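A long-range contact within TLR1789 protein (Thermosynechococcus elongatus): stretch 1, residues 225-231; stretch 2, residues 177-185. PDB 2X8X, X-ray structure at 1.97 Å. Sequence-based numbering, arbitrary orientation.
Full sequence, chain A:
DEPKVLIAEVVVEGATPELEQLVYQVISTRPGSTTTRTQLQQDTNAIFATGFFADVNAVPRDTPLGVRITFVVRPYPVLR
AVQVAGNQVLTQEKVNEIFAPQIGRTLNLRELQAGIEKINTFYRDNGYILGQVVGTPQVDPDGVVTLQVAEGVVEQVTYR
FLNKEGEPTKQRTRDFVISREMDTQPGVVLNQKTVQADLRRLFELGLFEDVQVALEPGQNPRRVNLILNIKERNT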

# COMPACT_ATOMS: atom_id res chain seq x y z
N ASN A 225 10.49 -18.40 2.85
CA ASN A 225 11.33 -19.57 2.76
C ASN A 225 11.46 -19.92 1.25
O ASN A 225 10.46 -20.28 0.57
CB ASN A 225 10.75 -20.71 3.67
CG ASN A 225 11.61 -22.06 3.63
OD1 ASN A 225 12.76 -22.09 3.12
ND2 ASN A 225 11.01 -23.17 4.18
N LEU A 226 12.66 -19.74 0.69
CA LEU A 226 12.84 -20.05 -0.74
C LEU A 226 13.15 -21.57 -0.92
O LEU A 226 14.17 -22.08 -0.38
CB LEU A 226 13.95 -19.22 -1.41
CG LEU A 226 14.12 -19.66 -2.87
CD1 LEU A 226 13.24 -18.80 -3.67
CD2 LEU A 226 15.51 -19.56 -3.43
N ILE A 227 12.31 -22.27 -1.68
CA ILE A 227 12.46 -23.73 -1.82
C ILE A 227 13.00 -23.94 -3.21
O ILE A 227 12.44 -23.38 -4.17
CB ILE A 227 11.11 -24.49 -1.76
CG1 ILE A 227 10.19 -24.06 -0.60
CG2 ILE A 227 11.34 -26.00 -1.79
CD1 ILE A 227 10.76 -24.15 0.75
N LEU A 228 14.09 -24.71 -3.32
CA LEU A 228 14.56 -25.20 -4.61
C LEU A 228 14.21 -26.69 -4.70
O LEU A 228 14.69 -27.48 -3.89
CB LEU A 228 16.07 -25.01 -4.74
CG LEU A 228 16.71 -23.62 -4.78
CD1 LEU A 228 18.16 -23.76 -5.26
CD2 LEU A 228 15.87 -22.67 -5.67
N ASN A 229 13.38 -27.09 -5.67
CA ASN A 229 12.98 -28.45 -5.86
C ASN A 229 13.87 -28.93 -6.98
O ASN A 229 13.77 -28.43 -8.14
CB ASN A 229 11.51 -28.50 -6.28
CG ASN A 229 10.56 -28.18 -5.12
OD1 ASN A 229 10.60 -28.85 -4.14
ND2 ASN A 229 9.79 -27.10 -5.22
N ILE A 230 14.73 -29.89 -6.65
CA ILE A 230 15.83 -30.23 -7.51
C ILE A 230 15.80 -31.66 -7.87
O ILE A 230 15.72 -32.48 -6.97
CB ILE A 230 17.19 -29.95 -6.78
CG1 ILE A 230 17.35 -28.46 -6.45
CG2 ILE A 230 18.37 -30.40 -7.65
CD1 ILE A 230 18.57 -28.23 -5.48
N LYS A 231 15.87 -31.96 -9.18
CA LYS A 231 16.03 -33.32 -9.69
C LYS A 231 17.42 -33.46 -10.30
O LYS A 231 17.69 -32.84 -11.32
CB LYS A 231 14.92 -33.68 -10.69
CG LYS A 231 13.47 -33.53 -10.14
CD LYS A 231 12.32 -33.94 -11.09
CE LYS A 231 11.07 -33.10 -10.69
NZ LYS A 231 9.73 -33.61 -11.09
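Stretch 2 177-185: VISREMDTQ

A β-strand presents alternate side chains to its two faces, so a neighbouring segment can pack on it through every second residue alone. Residues 225-231 of TLR1789 illustrate the principle: L226, L228 and I230 point toward stretch 2, while the residues between them stay out of its reach. Stretch 2 begins in a helix that starts earlier in the chain, passes through a type I turn from S179 to M182, and continues as loop. It runs against the direction of the strand, I178 lying near I230 and L228, and T184 near L226.

L228 and M182 have the most surface covered, with L226 and I178 close behind. L228 occupies the middle, its CD1 3.8 Å from SD of M182 and 4.3 Å from CG2 of I178. The long, unbranched M182 side chain extends toward the strand, and its last bond, SD to CE, leans toward the L226 end, leaving CE 4.2 Å from CD2 of L226; the same CD2 lies 4.1 Å from CG2 of T184. At the other end, CD1 of I178 meets CD1 of I230 at 3.8 Å.

No hydrogen bond crosses the contact, and the backbones remain well apart, with CA of L226 8.9 Å from CA of T184. Within stretch 2, M182 N donates to S179 O at 3.0 Å across the turn, and the side chain of Q185, beyond the turn, donates from NE2 to M182 O at 2.7 Å.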

# COMPACT_ATOMS: atom_id res chain seq x y z
N VAL A 177 28.12 -26.68 -3.16
CA VAL A 177 28.18 -26.65 -4.63
C VAL A 177 27.08 -25.78 -5.18
O VAL A 177 27.31 -25.00 -6.12
CB VAL A 177 28.14 -28.07 -5.25
CG1 VAL A 177 28.07 -28.03 -6.79
CG2 VAL A 177 29.38 -28.83 -4.88
N ILE A 178 25.91 -25.90 -4.56
CA ILE A 178 24.75 -25.12 -4.95
C ILE A 178 24.83 -23.71 -4.36
O ILE A 178 24.66 -22.71 -5.07
CB ILE A 178 23.43 -25.78 -4.51
CG1 ILE A 178 23.22 -27.09 -5.30
CG2 ILE A 178 22.27 -24.86 -4.76
CD1 ILE A 178 22.27 -28.03 -4.58
N SER A 179 25.09 -23.65 -3.06
CA SER A 179 25.06 -22.37 -2.36
C SER A 179 26.06 -21.35 -3.00
O SER A 179 25.79 -20.15 -3.11
CB SER A 179 25.36 -22.66 -0.88
OG SER A 179 25.42 -21.44 -0.18
N ARG A 180 27.21 -21.83 -3.43
CA ARG A 180 28.24 -20.92 -3.93
C ARG A 180 27.92 -20.34 -5.30
O ARG A 180 28.59 -19.41 -5.75
CB ARG A 180 29.60 -21.57 -3.93
CG ARG A 180 29.91 -22.42 -5.15
CD ARG A 180 31.24 -23.18 -4.83
NE ARG A 180 31.32 -24.44 -5.57
CZ ARG A 180 32.41 -25.20 -5.69
NH1 ARG A 180 33.56 -24.85 -5.12
NH2 ARG A 180 32.35 -26.33 -6.40
N GLU A 181 26.89 -20.88 -5.95
CA GLU A 181 26.44 -20.30 -7.20
C GLU A 181 25.38 -19.24 -7.02
O GLU A 181 25.04 -18.56 -8.00
CB GLU A 181 25.89 -21.39 -8.12
CG GLU A 181 26.96 -22.43 -8.44
CD GLU A 181 28.16 -21.87 -9.18
OE1 GLU A 181 27.99 -20.96 -10.07
OE2 GLU A 181 29.26 -22.38 -8.91
N MET A 182 24.85 -19.12 -5.79
CA MET A 182 23.66 -18.33 -5.55
C MET A 182 23.94 -17.04 -4.80
O MET A 182 24.51 -17.05 -3.71
CB MET A 182 22.63 -19.16 -4.78
CG MET A 182 22.12 -20.33 -5.62
SD MET A 182 20.79 -21.12 -4.71
CE MET A 182 19.51 -19.80 -4.65
N ASP A 183 23.51 -15.93 -5.39
CA ASP A 183 23.40 -14.64 -4.67
C ASP A 183 22.16 -14.52 -3.77
O ASP A 183 22.16 -13.72 -2.82
CB ASP A 183 23.34 -13.46 -5.64
CG ASP A 183 24.64 -13.23 -6.38
OD1 ASP A 183 25.75 -13.56 -5.85
OD2 ASP A 183 24.54 -12.67 -7.51
N THR A 184 21.09 -15.21 -4.13
CA THR A 184 19.92 -15.30 -3.23
C THR A 184 20.31 -16.14 -1.99
O THR A 184 20.56 -17.33 -2.13
CB THR A 184 18.75 -15.96 -3.95
OG1 THR A 184 18.49 -15.25 -5.17
CG2 THR A 184 17.46 -15.94 -3.10
N GLN A 185 20.43 -15.50 -0.81
CA GLN A 185 20.92 -16.14 0.44
C GLN A 185 20.03 -15.64 1.59
O GLN A 185 19.36 -14.65 1.42
CB GLN A 185 22.41 -15.80 0.73
CG GLN A 185 23.36 -16.29 -0.37
CD GLN A 185 23.62 -17.81 -0.34
OE1 GLN A 185 23.31 -18.47 0.64
NE2 GLN A 185 24.25 -18.35 -1.40